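Ornithine carbamoyltransferase (PDB 3GRF) probably catalyses the transfer of a carbamoyl group between carbamoyl phosphate and ornithine, a reaction linked to arginine degradation in Giardia. Local coordinates at residues D92-E95 with V96-R99; L136-V139 with C140-M143; N173-Y176 with D177-G181. All coordinates share one frame; numbering follows the deposited sequence.

Contact 1 (D92-E95 with V96-R99); sequences DTAE and VFSR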
ATOM      1  N   ASP A  92       8.218 -20.914   7.430  1.00 37.42           N
ATOM      2  CA  ASP A  92       8.934 -20.484   6.244  1.00 37.94           C
ATOM      3  C   ASP A  92       8.604 -19.037   5.949  1.00 42.36           C
ATOM      4  O   ASP A  92       9.506 -18.238   5.661  1.00 42.18           O
ATOM      5  CB  ASP A  92       8.564 -21.354   5.039  1.00 39.74           C
ATOM      6  CG  ASP A  92       9.207 -22.747   5.081  1.00 41.77           C
ATOM      7  OD1 ASP A  92       9.957 -23.096   6.025  1.00 43.13           O
ATOM      8  OD2 ASP A  92       8.976 -23.508   4.130  1.00 55.51           O
ATOM      9  N   THR A  93       7.326 -18.681   6.062  1.00 32.60           N
ATOM     10  CA  THR A  93       6.923 -17.296   5.871  1.00 40.21           C
ATOM     11  C   THR A  93       7.665 -16.418   6.898  1.00 42.80           C
ATOM     12  O   THR A  93       8.377 -15.476   6.522  1.00 36.43           O
ATOM     13  CB  THR A  93       5.382 -17.154   5.933  1.00 41.30           C
ATOM     14  OG1 THR A  93       4.798 -17.931   4.884  1.00 46.39           O
ATOM     15  CG2 THR A  93       4.964 -15.724   5.753  1.00 55.65           C
ATOM     16  N   ALA A  94       7.547 -16.769   8.187  1.00 38.65           N
ATOM     17  CA  ALA A  94       8.153 -15.973   9.247  1.00 39.08           C
ATOM     18  C   ALA A  94       9.681 -15.935   9.141  1.00 35.80           C
ATOM     19  O   ALA A  94      10.287 -14.902   9.343  1.00 33.19           O
ATOM     20  CB  ALA A  94       7.700 -16.462  10.616  1.00 35.65           C
ATOM     21  N   GLU A  95      10.297 -17.081   8.842  1.00 31.41           N
ATOM     22  CA  GLU A  95      11.751 -17.177   8.642  1.00 33.92           C
ATOM     23  C   GLU A  95      12.185 -16.251   7.530  1.00 33.94           C
ATOM     24  O   GLU A  95      13.221 -15.611   7.604  1.00 26.81           O
ATOM     25  CB  GLU A  95      12.193 -18.619   8.324  1.00 38.75           C
ATOM     26  CG  GLU A  95      12.249 -19.577   9.538  1.00 36.22           C
ATOM     27  CD  GLU A  95      13.460 -19.384  10.460  1.00 33.47           C
ATOM     28  OE1 GLU A  95      13.655 -20.214  11.381  1.00 41.13           O
ATOM     29  OE2 GLU A  95      14.230 -18.432  10.298  1.00 36.94           O
ATOM     30  N   VAL A  96      11.348 -16.151   6.514  1.00 28.85           N
ATOM     31  CA  VAL A  96      11.688 -15.359   5.347  1.00 30.64           C
ATOM     32  C   VAL A  96      11.443 -13.864   5.571  1.00 30.37           C
ATOM     33  O   VAL A  96      12.251 -13.062   5.139  1.00 27.90           O
ATOM     34  CB  VAL A  96      10.934 -15.887   4.125  1.00 28.63           C
ATOM     35  CG1 VAL A  96      10.918 -14.872   3.013  1.00 29.85           C
ATOM     36  CG2 VAL A  96      11.534 -17.268   3.693  1.00 28.18           C
ATOM     37  N   PHE A  97      10.334 -13.475   6.216  1.00 29.80           N
ATOM     38  CA  PHE A  97      10.114 -12.025   6.419  1.00 34.82           C
ATOM     39  C   PHE A  97      11.047 -11.401   7.452  1.00 33.49           C
ATOM     40  O   PHE A  97      11.337 -10.224   7.369  1.00 32.86           O
ATOM     41  CB  PHE A  97       8.625 -11.563   6.535  1.00 26.91           C
ATOM     42  CG  PHE A  97       7.836 -12.080   7.762  1.00 30.90           C
ATOM     43  CD1 PHE A  97       6.693 -12.887   7.567  1.00 35.33           C
ATOM     44  CD2 PHE A  97       8.167 -11.706   9.065  1.00 32.87           C
ATOM     45  CE1 PHE A  97       5.913 -13.321   8.660  1.00 33.63           C
ATOM     46  CE2 PHE A  97       7.408 -12.135  10.171  1.00 29.73           C
ATOM     47  CZ  PHE A  97       6.282 -12.937   9.969  1.00 32.69           C
ATOM     48  N   SER A  98      11.550 -12.230   8.375  1.00 29.82           N
ATOM     49  CA  SER A  98      12.470 -11.812   9.428  1.00 23.80           C
ATOM     50  C   SER A  98      13.863 -11.518   8.904  1.00 24.89           C
ATOM     51  O   SER A  98      14.679 -10.969   9.623  1.00 27.48           O
ATOM     52  CB  SER A  98      12.588 -12.859  10.526  1.00 26.12           C
ATOM     53  OG  SER A  98      11.329 -13.320  10.943  1.00 28.91           O
ATOM     54  N   ARG A  99      14.135 -11.863   7.662  1.00 26.76           N
ATOM     55  CA  ARG A  99      15.405 -11.484   7.045  1.00 29.19           C
ATOM     56  C   ARG A  99      15.211 -10.347   6.043  1.00 27.54           C
ATOM     57  O   ARG A  99      16.106 -10.081   5.245  1.00 28.08           O
ATOM     58  CB  ARG A  99      15.954 -12.691   6.323  1.00 34.84           C
ATOM     59  CG  ARG A  99      16.467 -13.775   7.212  1.00 24.63           C
ATOM     60  CD  ARG A  99      16.664 -15.007   6.344  1.00 36.12           C
ATOM     61  NE  ARG A  99      17.401 -16.112   6.990  1.00 32.12           N
ATOM     62  CZ  ARG A  99      16.908 -16.869   7.971  1.00 26.73           C
ATOM     63  NH1 ARG A  99      15.686 -16.658   8.447  1.00 32.82           N
ATOM     64  NH2 ARG A  99      17.630 -17.853   8.460  1.00 31.92           N
TER

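Contact 2 (L136-V139 with C140-M143); sequences LQMV and CDFM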
ATOM      1  N   LEU A 136      -2.048  -3.059  21.349  1.00 31.32           N
ATOM      2  CA  LEU A 136      -1.977  -1.741  20.683  1.00 28.29           C
ATOM      3  C   LEU A 136      -3.077  -0.807  21.165  1.00 27.84           C
ATOM      4  O   LEU A 136      -2.879   0.401  21.350  1.00 22.70           O
ATOM      5  CB  LEU A 136      -2.074  -1.904  19.162  1.00 30.22           C
ATOM      6  CG  LEU A 136      -0.889  -2.555  18.438  1.00 31.78           C
ATOM      7  CD1 LEU A 136      -1.272  -2.890  16.959  1.00 24.83           C
ATOM      8  CD2 LEU A 136       0.286  -1.647  18.508  1.00 20.98           C
ATOM      9  N   GLN A 137      -4.256  -1.384  21.361  1.00 19.44           N
ATOM     10  CA  GLN A 137      -5.390  -0.693  21.964  1.00 23.33           C
ATOM     11  C   GLN A 137      -5.052  -0.410  23.418  1.00 25.52           C
ATOM     12  O   GLN A 137      -5.437   0.626  23.935  1.00 22.62           O
ATOM     13  CB  GLN A 137      -6.649  -1.603  21.911  1.00 28.07           C
ATOM     14  CG  GLN A 137      -8.012  -0.918  22.308  1.00 23.79           C
ATOM     15  CD  GLN A 137      -8.405   0.230  21.378  1.00 18.44           C
ATOM     16  OE1 GLN A 137      -8.612   0.015  20.222  1.00 22.51           O
ATOM     17  NE2 GLN A 137      -8.431   1.459  21.884  1.00 25.81           N
ATOM     18  N   MET A 138      -4.348  -1.329  24.100  1.00 23.03           N
ATOM     19  CA  MET A 138      -4.121  -1.132  25.540  1.00 35.19           C
ATOM     20  C   MET A 138      -3.235   0.072  25.745  1.00 24.41           C
ATOM     21  O   MET A 138      -3.577   0.937  26.529  1.00 28.85           O
ATOM     22  CB  MET A 138      -3.547  -2.371  26.272  1.00 27.21           C
ATOM     23  CG  MET A 138      -4.491  -3.548  26.333  1.00 25.51           C
ATOM     24  SD  MET A 138      -6.139  -3.215  27.029  1.00 26.09           S
ATOM     25  CE  MET A 138      -7.045  -2.731  25.586  1.00 21.71           C
ATOM     26  N   VAL A 139      -2.142   0.172  25.007  1.00 30.31           N
ATOM     27  CA  VAL A 139      -1.287   1.374  25.141  1.00 25.52           C
ATOM     28  C   VAL A 139      -2.088   2.659  24.805  1.00 34.46           C
ATOM     29  O   VAL A 139      -1.851   3.721  25.392  1.00 30.78           O
ATOM     30  CB  VAL A 139      -0.067   1.338  24.219  1.00 29.69           C
ATOM     31  CG1 VAL A 139       0.877   2.553  24.518  1.00 23.64           C
ATOM     32  CG2 VAL A 139       0.655   0.028  24.367  1.00 27.87           C
ATOM     33  N   CYS A 140      -3.050   2.535  23.883  1.00 31.40           N
ATOM     34  CA  CYS A 140      -3.915   3.631  23.458  1.00 29.65           C
ATOM     35  C   CYS A 140      -4.765   4.123  24.586  1.00 28.29           C
ATOM     36  O   CYS A 140      -4.762   5.293  24.935  1.00 22.57           O
ATOM     37  CB  CYS A 140      -4.856   3.147  22.355  1.00 31.70           C
ATOM     38  SG  CYS A 140      -5.902   4.509  21.775  1.00 26.93           S
ATOM     39  N   ASP A 141      -5.522   3.201  25.158  1.00 26.35           N
ATOM     40  CA  ASP A 141      -6.475   3.493  26.236  1.00 27.64           C
ATOM     41  C   ASP A 141      -5.855   4.006  27.532  1.00 31.73           C
ATOM     42  O   ASP A 141      -6.264   5.030  28.061  1.00 25.39           O
ATOM     43  CB  ASP A 141      -7.273   2.235  26.489  1.00 25.18           C
ATOM     44  CG  ASP A 141      -8.105   1.837  25.282  1.00 30.47           C
ATOM     45  OD1 ASP A 141      -8.549   0.665  25.179  1.00 28.12           O
ATOM     46  OD2 ASP A 141      -8.312   2.719  24.435  1.00 23.48           O
ATOM     47  N   PHE A 142      -4.822   3.341  28.028  1.00 32.04           N
ATOM     48  CA  PHE A 142      -4.195   3.856  29.245  1.00 31.09           C
ATOM     49  C   PHE A 142      -3.495   5.192  29.028  1.00 29.36           C
ATOM     50  O   PHE A 142      -3.531   6.068  29.887  1.00 29.42           O
ATOM     51  CB  PHE A 142      -3.302   2.800  29.878  1.00 24.73           C
ATOM     52  CG  PHE A 142      -4.063   1.606  30.316  1.00 28.96           C
ATOM     53  CD1 PHE A 142      -3.989   0.411  29.591  1.00 22.79           C
ATOM     54  CD2 PHE A 142      -4.923   1.680  31.417  1.00 29.73           C
ATOM     55  CE1 PHE A 142      -4.696  -0.684  29.986  1.00 25.81           C
ATOM     56  CE2 PHE A 142      -5.648   0.543  31.834  1.00 25.95           C
ATOM     57  CZ  PHE A 142      -5.527  -0.622  31.097  1.00 24.70           C
ATOM     58  N   MET A 143      -2.910   5.369  27.856  1.00 28.55           N
ATOM     59  CA  MET A 143      -2.458   6.693  27.436  1.00 27.63           C
ATOM     60  C   MET A 143      -3.570   7.762  27.451  1.00 31.20           C
ATOM     61  O   MET A 143      -3.356   8.889  27.915  1.00 25.18           O
ATOM     62  CB  MET A 143      -1.820   6.602  26.077  1.00 20.95           C
ATOM     63  CG  MET A 143      -1.391   7.980  25.493  1.00 22.20           C
ATOM     64  SD  MET A 143      -1.555   8.036  23.643  1.00 32.63           S
ATOM     65  CE  MET A 143      -1.167   9.763  23.408  1.00 28.03           C
TER

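Contact 3 (N173-Y176 with D177-G181); sequences NVTY and DLMRG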
ATOM      1  N   ASN A 173     -11.426 -10.681  24.434  1.00 31.96           N
ATOM      2  CA  ASN A 173     -10.004 -10.385  24.331  1.00 36.47           C
ATOM      3  C   ASN A 173      -9.636  -8.966  24.759  1.00 39.11           C
ATOM      4  O   ASN A 173      -8.530  -8.724  25.259  1.00 33.79           O
ATOM      5  CB  ASN A 173      -9.545 -10.669  22.902  1.00 32.55           C
ATOM      6  CG  ASN A 173     -10.009  -9.631  21.909  1.00 49.11           C
ATOM      7  OD1 ASN A 173     -11.197  -9.485  21.649  1.00 49.76           O
ATOM      8  ND2 ASN A 173      -9.057  -8.893  21.342  1.00 48.57           N
ATOM      9  N   VAL A 174     -10.561  -8.033  24.533  1.00 32.04           N
ATOM     10  CA  VAL A 174     -10.376  -6.629  24.930  1.00 34.62           C
ATOM     11  C   VAL A 174     -10.452  -6.507  26.456  1.00 29.41           C
ATOM     12  O   VAL A 174      -9.619  -5.850  27.059  1.00 22.61           O
ATOM     13  CB  VAL A 174     -11.332  -5.646  24.120  1.00 29.24           C
ATOM     14  CG1 VAL A 174     -11.658  -4.360  24.900  1.00 28.03           C
ATOM     15  CG2 VAL A 174     -10.703  -5.273  22.740  1.00 33.17           C
ATOM     16  N   THR A 175     -11.440  -7.154  27.089  1.00 21.14           N
ATOM     17  CA  THR A 175     -11.589  -7.210  28.546  1.00 25.48           C
ATOM     18  C   THR A 175     -10.374  -7.885  29.190  1.00 29.69           C
ATOM     19  O   THR A 175      -9.831  -7.336  30.136  1.00 29.24           O
ATOM     20  CB  THR A 175     -12.857  -7.970  28.953  1.00 27.53           C
ATOM     21  OG1 THR A 175     -13.932  -7.548  28.103  1.00 25.17           O
ATOM     22  CG2 THR A 175     -13.225  -7.715  30.410  1.00 25.59           C
ATOM     23  N   TYR A 176      -9.949  -9.035  28.650  1.00 28.54           N
ATOM     24  CA  TYR A 176      -8.699  -9.702  29.065  1.00 35.71           C
ATOM     25  C   TYR A 176      -7.537  -8.753  29.109  1.00 30.64           C
ATOM     26  O   TYR A 176      -6.825  -8.672  30.101  1.00 37.54           O
ATOM     27  CB  TYR A 176      -8.345 -10.856  28.130  1.00 30.14           C
ATOM     28  CG  TYR A 176      -9.389 -11.971  28.135  1.00 25.69           C
ATOM     29  CD1 TYR A 176      -9.297 -13.024  27.243  1.00 31.57           C
ATOM     30  CD2 TYR A 176     -10.486 -11.933  29.023  1.00 32.65           C
ATOM     31  CE1 TYR A 176     -10.272 -14.049  27.217  1.00 35.54           C
ATOM     32  CE2 TYR A 176     -11.480 -12.976  29.022  1.00 33.23           C
ATOM     33  CZ  TYR A 176     -11.352 -14.012  28.123  1.00 42.89           C
ATOM     34  OH  TYR A 176     -12.312 -15.022  28.114  1.00 37.17           O
ATOM     35  N   ASP A 177      -7.320  -8.040  28.024  1.00 29.45           N
ATOM     36  CA  ASP A 177      -6.125  -7.183  27.981  1.00 30.08           C
ATOM     37  C   ASP A 177      -6.264  -5.927  28.863  1.00 26.61           C
ATOM     38  O   ASP A 177      -5.257  -5.418  29.360  1.00 27.34           O
ATOM     39  CB  ASP A 177      -5.768  -6.856  26.506  1.00 30.22           C
ATOM     40  CG  ASP A 177      -4.341  -7.239  26.122  1.00 29.03           C
ATOM     41  OD1 ASP A 177      -3.596  -7.865  26.901  1.00 39.88           O
ATOM     42  OD2 ASP A 177      -3.950  -6.891  25.004  1.00 28.48           O
ATOM     43  N   LEU A 178      -7.508  -5.413  29.095  1.00 23.19           N
ATOM     44  CA  LEU A 178      -7.755  -4.254  30.022  1.00 27.54           C
ATOM     45  C   LEU A 178      -7.449  -4.718  31.454  1.00 28.46           C
ATOM     46  O   LEU A 178      -6.789  -3.992  32.204  1.00 29.70           O
ATOM     47  CB  LEU A 178      -9.220  -3.773  29.921  1.00 24.90           C
ATOM     48  CG  LEU A 178      -9.577  -2.394  29.322  1.00 34.04           C
ATOM     49  CD1 LEU A 178      -8.336  -1.655  28.813  1.00 28.77           C
ATOM     50  CD2 LEU A 178     -10.591  -2.551  28.186  1.00 29.83           C
ATOM     51  N   MET A 179      -7.938  -5.901  31.821  1.00 29.21           N
ATOM     52  CA  MET A 179      -7.648  -6.462  33.138  1.00 24.36           C
ATOM     53  C   MET A 179      -6.145  -6.559  33.355  1.00 30.95           C
ATOM     54  O   MET A 179      -5.645  -6.169  34.425  1.00 22.04           O
ATOM     55  CB  MET A 179      -8.273  -7.846  33.271  1.00 25.68           C
ATOM     56  CG  MET A 179      -9.829  -7.850  33.282  1.00 24.20           C
ATOM     57  SD  MET A 179     -10.480  -9.515  32.934  1.00 30.82           S
ATOM     58  CE  MET A 179      -9.889 -10.438  34.342  1.00 34.80           C
ATOM     59  N   ARG A 180      -5.420  -7.073  32.356  1.00 30.00           N
ATOM     60  CA  ARG A 180      -3.939  -7.124  32.426  1.00 25.36           C
ATOM     61  C   ARG A 180      -3.294  -5.735  32.568  1.00 30.32           C
ATOM     62  O   ARG A 180      -2.327  -5.589  33.319  1.00 27.38           O
ATOM     63  CB  ARG A 180      -3.321  -7.858  31.221  1.00 30.78           C
ATOM     64  CG  ARG A 180      -3.631  -9.390  31.081  1.00 27.47           C
ATOM     65  CD  ARG A 180      -3.243  -9.890  29.678  1.00 28.74           C
ATOM     66  NE  ARG A 180      -3.891 -11.187  29.311  1.00 32.37           N
ATOM     67  CZ  ARG A 180      -4.535 -11.428  28.165  1.00 34.19           C
ATOM     68  NH1 ARG A 180      -4.672 -10.476  27.256  1.00 28.67           N
ATOM     69  NH2 ARG A 180      -5.078 -12.621  27.926  1.00 27.89           N
ATOM     70  N   GLY A 181      -3.767  -4.738  31.800  1.00 25.45           N
ATOM     71  CA  GLY A 181      -3.196  -3.376  31.879  1.00 29.05           C
ATOM     72  C   GLY A 181      -3.390  -2.806  33.279  1.00 30.80           C
ATOM     73  O   GLY A 181      -2.463  -2.271  33.873  1.00 31.37           O
TER

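Contact 1 (D92-E95 with V96-R99)
The Phe97 ring has the backbone of Ala94 over one face: Ala94 CA sits 3.6 Å from the ring centroid and 17° off the normal, a CH-pi contact displaced toward the CE1-CZ rim. Phe50 supplies a second, inclined ring. The other flat group, the guanidinium of Arg99, takes Glu95 OE2 at its edge and in its plane, although the carboxylate and guanidinium planes are 56° apart. Both pairs belong to the C-terminal part of helix 90-97 and the turn that follows, with i to i+3 spacing for the ring and i to i+4 spacing for the salt bridge.

Phe97 CG lies between its own backbone N and carbonyl carbon (chi1 65°), which folds the ring back beneath the preceding turn. There Thr93 CG2 reaches Phe97 CD1 at 3.8 Å and Ala94 CB reaches Phe97 CZ at 3.9 Å. Arg99 brings NH1 to two oxygens of one residue. Glu95 OE2, approached on its anti side, is 2.9 Å from Arg99 NH1, and Glu95 O is 2.8 Å from that same nitrogen, which stands above the carbonyl plane. The guanidinium thus grips main chain and side chain together, while its NE pairs with Asp305 of a second subunit. Asp92 likewise faces that subunit, meeting its Arg287 and Tyr304.

Along the backbone, Phe97 N donates to Thr93 O at 2.8 Å. Ser98 OG also approaches Ala94 O, but so closely that the exact length is doubtful; the firmer bond to Ala94 O comes from Ser98 N, at 3.1 Å.

Contact 2 (L136-V139 with C140-M143)
Gln137 and Asp141, one turn apart on helix 135-151, meet through an amide-to-carboxylate bond. Gln137 NE2 donates to Asp141 OD2 at 2.8 Å from the syn side. The acceptor lies in the amide plane, but the donor is 31° out of the carboxylate plane; a weak second bond runs from Gln137 NE2 to Asp141 OD1 at 3.4 Å. Gln137 CG is anti to the backbone N (chi1 -170°) and the chain then bends at chi2, which turns the amide along the helix toward Asp141.

The sulfur contact is looser. The side chains of Met138 and Phe142 run alongside each other, with Met138 SD 4.2 Å from Phe142 CE1 in an oblique Met-aromatic contact.

Beneath both pairs run i to i+4 backbone bonds, among them Asp141 N to Gln137 O at 2.9 Å and Phe142 N to Met138 O at 3.1 Å.

Gln137 closes the sequence HPLQ, which matches the HPxQ motif of carbamoyltransferases. Its NE2 bond to Asp141, with a weak bond from Arg310 to OE1, is consistent with the amide's orientation and would restrain its rotation; Asp141 OD1 also bonds Tyr239 OH, so the carboxylate has partners beyond Gln137.

Contact 3 (N173-Y176 with D177-G181)
Val174 and Leu178 form the close-set apolar side of this helical turn, with Val174 CG1 3.9 Å from Leu178 CD2. Beyond them Leu178 packs on Phe164 of the central strand 164-167. Thr175 and Met179 make a second buried pair, Thr175 CG2 lying 4.1 Å from Met179 SD while Met179 CG comes within 3.2 Å of Thr175 O; Met179 continues onto helix 203-216.

Helix 173-185 is the crossover helix between parallel strands 164-167 and 188-192, a beta-alpha-beta unit of the Rossmann-like ornithine-binding domain. Its i to i+4 bonds are regular here, for example Met179 N to Thr175 O at 2.9 Å with an N-H...O angle of 171°.

The polar side holds Arg180, whose straight aliphatic chain brings one guanidinium face against Tyr176 CB, 3.4 Å above the plane and toward the rim. Arg180 NH1 bridges to Asp177 OD1 at 2.8 Å; the oxygen lies in the guanidinium plane but is approached from above the carboxylate. Glu208 pairs with Arg180 NE, Phe132 O bonds NH1 and the Phe132 ring makes a cation-pi contact, while His134 N holds Asp177 OD2. The looser, solvent side is at the start of the helix, where Asn173 is partly exposed and its ND2 bonds to Gly133 O.

Contacts 1, 2 and 3 follow in series along the chain, on helices 90-97, 135-151 and 173-185. The first two belong to the carbamoyl-phosphate-binding part of the chain, the third to the ornithine-binding domain. Proximity in space divides them differently: the centre of contact 1 is about 29 Å from that of contact 2 and about 30 Å from that of contact 3, whereas contacts 2 and 3 have centres about 11 Å apart and touch. Phe142 CE1 rests 3.6 Å from Gly181 CA, and Met138 SD packs on Leu178 CD1. Helix 135-151 thus joins the two domains near the chain's centre, while contact 1, at the periphery, joins subunits of the trimer.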